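Local coordinates for protein Na Glutathione S-transferase 1 (Necator americanus, PDB 2ON7) that is a hookworm glutathione S-transferase that probably conjugates reduced glutathione to electrophilic compounds, at residues Ala23-Arg33 / Ile191-Pro202. Numbering follows the deposited sequence.
Sequences ALADQEFEDVR and IPKLKKWIETRP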
loop_
_atom_site.group_PDB
_atom_site.type_symbol
_atom_site.label_atom_id
_atom_site.label_comp_id
_atom_site.label_asym_id
_atom_site.label_seq_id
_atom_site.Cartn_x
_atom_site.Cartn_y
_atom_site.Cartn_z
ATOM N N ALA A 23 -10.561 -4.686 18.966
ATOM C CA ALA A 23 -10.464 -5.481 20.203
ATOM C C ALA A 23 -9.338 -4.964 21.088
ATOM O O ALA A 23 -9.471 -4.904 22.294
ATOM C CB ALA A 23 -10.282 -6.960 19.896
ATOM N N LEU A 24 -8.235 -4.510 20.483
ATOM C CA LEU A 24 -7.221 -3.839 21.316
ATOM C C LEU A 24 -7.719 -2.516 21.982
ATOM O O LEU A 24 -7.176 -2.056 22.981
ATOM C CB LEU A 24 -5.950 -3.608 20.522
ATOM C CG LEU A 24 -5.017 -4.796 20.277
ATOM C CD1 LEU A 24 -3.992 -4.342 19.255
ATOM C CD2 LEU A 24 -4.308 -5.292 21.550
ATOM N N ALA A 25 -8.745 -1.905 21.410
ATOM C CA ALA A 25 -9.189 -0.619 21.871
ATOM C C ALA A 25 -10.482 -0.740 22.669
ATOM O O ALA A 25 -10.989 0.240 23.187
ATOM C CB ALA A 25 -9.356 0.316 20.666
ATOM N N ASP A 26 -11.026 -1.949 22.739
ATOM C CA ASP A 26 -12.289 -2.214 23.452
ATOM C C ASP A 26 -13.423 -1.472 22.737
ATOM O O ASP A 26 -14.329 -0.935 23.366
ATOM C CB ASP A 26 -12.179 -1.774 24.925
ATOM C CG ASP A 26 -12.645 -2.842 25.916
ATOM O OD1 ASP A 26 -13.737 -2.692 26.531
ATOM O OD2 ASP A 26 -11.897 -3.830 26.115
ATOM N N GLN A 27 -13.351 -1.438 21.419
ATOM C CA GLN A 27 -14.273 -0.676 20.597
ATOM C C GLN A 27 -15.270 -1.611 19.951
ATOM O O GLN A 27 -14.929 -2.401 19.095
ATOM C CB GLN A 27 -13.508 0.102 19.493
ATOM C CG GLN A 27 -14.372 1.034 18.644
ATOM C CD GLN A 27 -15.090 2.133 19.445
ATOM O OE1 GLN A 27 -16.296 2.213 19.447
ATOM N NE2 GLN A 27 -14.342 2.969 20.114
ATOM N N GLU A 28 -16.500 -1.501 20.394
ATOM C CA GLU A 28 -17.651 -2.086 19.757
ATOM C C GLU A 28 -17.709 -1.681 18.302
ATOM O O GLU A 28 -17.488 -0.532 17.956
ATOM C CB GLU A 28 -18.938 -1.575 20.445
ATOM C CG GLU A 28 -20.262 -2.023 19.765
ATOM C CD GLU A 28 -20.639 -3.496 20.100
ATOM O OE1 GLU A 28 -20.576 -4.365 19.180
ATOM O OE2 GLU A 28 -20.995 -3.772 21.282
ATOM N N PHE A 29 -18.030 -2.655 17.465
ATOM C CA PHE A 29 -18.319 -2.417 16.093
ATOM C C PHE A 29 -19.285 -3.477 15.623
ATOM O O PHE A 29 -19.413 -4.530 16.238
ATOM C CB PHE A 29 -17.044 -2.408 15.232
ATOM C CG PHE A 29 -16.321 -3.732 15.176
ATOM C CD1 PHE A 29 -16.218 -4.433 13.973
ATOM C CD2 PHE A 29 -15.672 -4.241 16.305
ATOM C CE1 PHE A 29 -15.535 -5.660 13.940
ATOM C CE2 PHE A 29 -14.990 -5.451 16.262
ATOM C CZ PHE A 29 -14.927 -6.163 15.098
ATOM N N GLU A 30 -19.956 -3.164 14.519
ATOM C CA GLU A 30 -20.786 -4.117 13.817
ATOM C C GLU A 30 -19.822 -4.881 12.852
ATOM O O GLU A 30 -19.186 -4.286 11.989
ATOM C CB GLU A 30 -21.929 -3.376 13.108
ATOM C CG GLU A 30 -22.996 -4.285 12.513
ATOM C CD GLU A 30 -24.062 -3.552 11.698
ATOM O OE1 GLU A 30 -24.999 -4.259 11.254
ATOM O OE2 GLU A 30 -23.989 -2.306 11.501
ATOM N N ASP A 31 -19.660 -6.184 13.096
ATOM C CA ASP A 31 -18.769 -7.075 12.320
ATOM C C ASP A 31 -19.607 -7.887 11.299
ATOM O O ASP A 31 -20.158 -8.918 11.641
ATOM C CB ASP A 31 -17.972 -7.992 13.269
ATOM C CG ASP A 31 -16.946 -8.878 12.531
ATOM O OD1 ASP A 31 -16.661 -9.994 12.992
ATOM O OD2 ASP A 31 -16.436 -8.467 11.481
ATOM N N VAL A 32 -19.739 -7.364 10.068
ATOM C CA VAL A 32 -20.692 -7.913 9.056
ATOM C C VAL A 32 -19.925 -8.835 8.110
ATOM O O VAL A 32 -18.991 -8.409 7.435
ATOM C CB VAL A 32 -21.420 -6.788 8.226
ATOM C CG1 VAL A 32 -22.534 -7.374 7.266
ATOM C CG2 VAL A 32 -22.028 -5.761 9.133
ATOM N N ARG A 33 -20.291 -10.101 8.104
ATOM C CA ARG A 33 -19.552 -11.129 7.367
ATOM C C ARG A 33 -20.364 -11.678 6.171
ATOM O O ARG A 33 -21.384 -12.319 6.363
ATOM C CB ARG A 33 -19.122 -12.234 8.320
ATOM C CG ARG A 33 -18.174 -11.711 9.411
ATOM C CD ARG A 33 -17.903 -12.760 10.441
ATOM N NE ARG A 33 -16.878 -12.331 11.379
ATOM C CZ ARG A 33 -15.678 -12.905 11.505
ATOM N NH1 ARG A 33 -15.374 -13.979 10.776
ATOM N NH2 ARG A 33 -14.807 -12.396 12.353
ATOM N N ILE A 191 -0.776 -10.975 23.918
ATOM C CA ILE A 191 -1.208 -9.713 24.515
ATOM C C ILE A 191 -2.697 -9.845 24.913
ATOM O O ILE A 191 -3.557 -9.998 24.024
ATOM C CB ILE A 191 -1.003 -8.503 23.541
ATOM C CG1 ILE A 191 0.499 -8.262 23.277
ATOM C CG2 ILE A 191 -1.703 -7.251 24.086
ATOM C CD1 ILE A 191 0.772 -7.265 22.109
ATOM N N PRO A 192 -2.998 -9.778 26.239
ATOM C CA PRO A 192 -4.273 -10.236 26.793
ATOM C C PRO A 192 -5.540 -9.948 25.973
ATOM O O PRO A 192 -6.252 -10.907 25.654
ATOM C CB PRO A 192 -4.311 -9.589 28.188
ATOM C CG PRO A 192 -2.850 -9.590 28.621
ATOM C CD PRO A 192 -2.104 -9.249 27.300
ATOM N N LYS A 193 -5.817 -8.684 25.622
ATOM C CA LYS A 193 -7.011 -8.357 24.837
ATOM C C LYS A 193 -7.009 -8.968 23.435
ATOM O O LYS A 193 -8.070 -9.230 22.877
ATOM C CB LYS A 193 -7.220 -6.826 24.713
ATOM C CG LYS A 193 -8.003 -6.167 25.860
ATOM C CD LYS A 193 -8.156 -4.684 25.585
ATOM C CE LYS A 193 -8.761 -3.949 26.774
ATOM N NZ LYS A 193 -9.357 -2.645 26.312
ATOM N N LEU A 194 -5.832 -9.123 22.842
ATOM C CA LEU A 194 -5.709 -9.829 21.565
ATOM C C LEU A 194 -6.017 -11.326 21.772
ATOM O O LEU A 194 -6.845 -11.899 21.064
ATOM C CB LEU A 194 -4.290 -9.673 20.992
ATOM C CG LEU A 194 -4.071 -9.417 19.493
ATOM C CD1 LEU A 194 -2.806 -10.092 18.969
ATOM C CD2 LEU A 194 -5.265 -9.834 18.643
ATOM N N LYS A 195 -5.341 -11.928 22.757
ATOM C CA LYS A 195 -5.523 -13.330 23.173
ATOM C C LYS A 195 -6.993 -13.705 23.392
ATOM O O LYS A 195 -7.464 -14.707 22.858
ATOM C CB LYS A 195 -4.699 -13.606 24.446
ATOM C CG LYS A 195 -4.747 -15.019 24.972
ATOM C CD LYS A 195 -3.483 -15.283 25.791
ATOM C CE LYS A 195 -3.112 -16.757 25.831
ATOM N NZ LYS A 195 -3.934 -17.503 26.831
ATOM N N LYS A 196 -7.689 -12.900 24.200
ATOM C CA LYS A 196 -9.140 -12.969 24.347
ATOM C C LYS A 196 -9.897 -13.030 22.966
ATOM O O LYS A 196 -10.713 -13.965 22.752
ATOM C CB LYS A 196 -9.651 -11.843 25.267
ATOM C CG LYS A 196 -11.176 -11.901 25.485
ATOM C CD LYS A 196 -11.655 -11.294 26.807
ATOM C CE LYS A 196 -13.192 -11.376 26.914
ATOM N NZ LYS A 196 -13.866 -10.675 25.707
ATOM N N TRP A 197 -9.567 -12.114 22.044
ATOM C CA TRP A 197 -10.169 -12.083 20.703
ATOM C C TRP A 197 -9.929 -13.358 19.876
ATOM O O TRP A 197 -10.843 -13.882 19.247
ATOM C CB TRP A 197 -9.771 -10.811 19.892
ATOM C CG TRP A 197 -10.242 -10.838 18.438
ATOM C CD1 TRP A 197 -9.462 -10.941 17.320
ATOM C CD2 TRP A 197 -11.603 -10.751 17.954
ATOM N NE1 TRP A 197 -10.234 -10.953 16.201
ATOM C CE2 TRP A 197 -11.551 -10.826 16.556
ATOM C CE3 TRP A 197 -12.848 -10.614 18.573
ATOM C CZ2 TRP A 197 -12.701 -10.779 15.760
ATOM C CZ3 TRP A 197 -13.983 -10.574 17.779
ATOM C CH2 TRP A 197 -13.898 -10.645 16.387
ATOM N N ILE A 198 -8.700 -13.874 19.898
ATOM C CA ILE A 198 -8.363 -15.096 19.146
ATOM C C ILE A 198 -9.122 -16.297 19.720
ATOM O O ILE A 198 -9.450 -17.262 19.002
ATOM C CB ILE A 198 -6.848 -15.285 19.122
ATOM C CG1 ILE A 198 -6.186 -14.160 18.319
ATOM C CG2 ILE A 198 -6.415 -16.694 18.625
ATOM C CD1 ILE A 198 -4.686 -13.991 18.735
ATOM N N GLU A 199 -9.436 -16.221 21.011
ATOM C CA GLU A 199 -10.190 -17.255 21.658
ATOM C C GLU A 199 -11.698 -17.212 21.411
ATOM O O GLU A 199 -12.368 -18.243 21.516
ATOM C CB GLU A 199 -9.924 -17.205 23.159
ATOM C CG GLU A 199 -8.739 -18.052 23.554
ATOM C CD GLU A 199 -7.970 -17.529 24.782
ATOM O OE1 GLU A 199 -6.774 -17.880 24.882
ATOM O OE2 GLU A 199 -8.525 -16.778 25.623
ATOM N N THR A 200 -12.230 -16.016 21.139
ATOM C CA THR A 200 -13.668 -15.796 21.128
ATOM C C THR A 200 -14.204 -15.511 19.729
ATOM O O THR A 200 -15.370 -15.804 19.453
ATOM C CB THR A 200 -14.110 -14.699 22.148
ATOM O OG1 THR A 200 -13.566 -13.433 21.780
ATOM C CG2 THR A 200 -13.639 -15.065 23.577
ATOM N N ARG A 201 -13.356 -14.963 18.856
ATOM C CA ARG A 201 -13.692 -14.726 17.448
ATOM C C ARG A 201 -14.266 -15.959 16.738
ATOM O O ARG A 201 -13.878 -17.097 17.065
ATOM C CB ARG A 201 -12.440 -14.227 16.656
ATOM C CG ARG A 201 -11.264 -15.236 16.512
ATOM C CD ARG A 201 -10.068 -14.624 15.835
ATOM N NE ARG A 201 -9.106 -15.656 15.431
ATOM C CZ ARG A 201 -7.902 -15.432 14.914
ATOM N NH1 ARG A 201 -7.124 -16.457 14.567
ATOM N NH2 ARG A 201 -7.470 -14.199 14.733
ATOM N N PRO A 202 -15.142 -15.732 15.730
ATOM C CA PRO A 202 -15.661 -16.797 14.854
ATOM C C PRO A 202 -14.534 -17.615 14.247
ATOM O O PRO A 202 -13.452 -17.072 13.873
ATOM C CB PRO A 202 -16.370 -16.051 13.731
ATOM C CG PRO A 202 -16.500 -14.660 14.202
ATOM C CD PRO A 202 -15.695 -14.408 15.391
#
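K193 and D26 make the one salt bridge between these segments, with K193 NZ 2.8 Å from D26 OD2. The ammonium meets that oxygen from above the carboxylate plane, 44° out of it. The lysine gets there by running extended beyond CG past the end of helix 16-25, its CD lying 3.6 Å from A23 O. D26, with positive phi, closes the last turn of that helix in a Schellman motif, so the bridge fastens the C-terminal end of one helix to the first turn of helix 192-200.

At the far end of the contact, R33 grips D31 side-on within strand 30-34: NE (2.8 Å) and NH2 both donate to D31 OD1, which lies in the guanidinium plane. D31 OD2 is bound in turn by R19. With its rotation fixed this way, the R33 guanidinium turns one face to P202, whose CG stands over the centre, 3.3 Å from R33 CZ. The W197 ring lies between the two ends. CG is anti to the backbone N (chi1 173°), which carries the indole toward strand 30-34; its rim carbon CH2 approaches D31 OD1 at 4.4 Å, while NE1 donates to E16 and R201 CB packs over one ring face.

The apolar packing follows helix 16-25. A23 CB touches W197 CB at 3.9 Å, between the charged ends, and beside the lysine end L24 CD2 reaches I191 CG2 at 4.1 Å, the two side chains crossing at about a right angle; L153 borders both.

This is a surface seam between the thioredoxin-like N-terminal domain and the all-helical C-terminal domain of the GST fold. Solvent probably weakens the exposed D26-K193 bridge, but the W197-E16 hydrogen bond and P202 packed on R33 also hold the domains together.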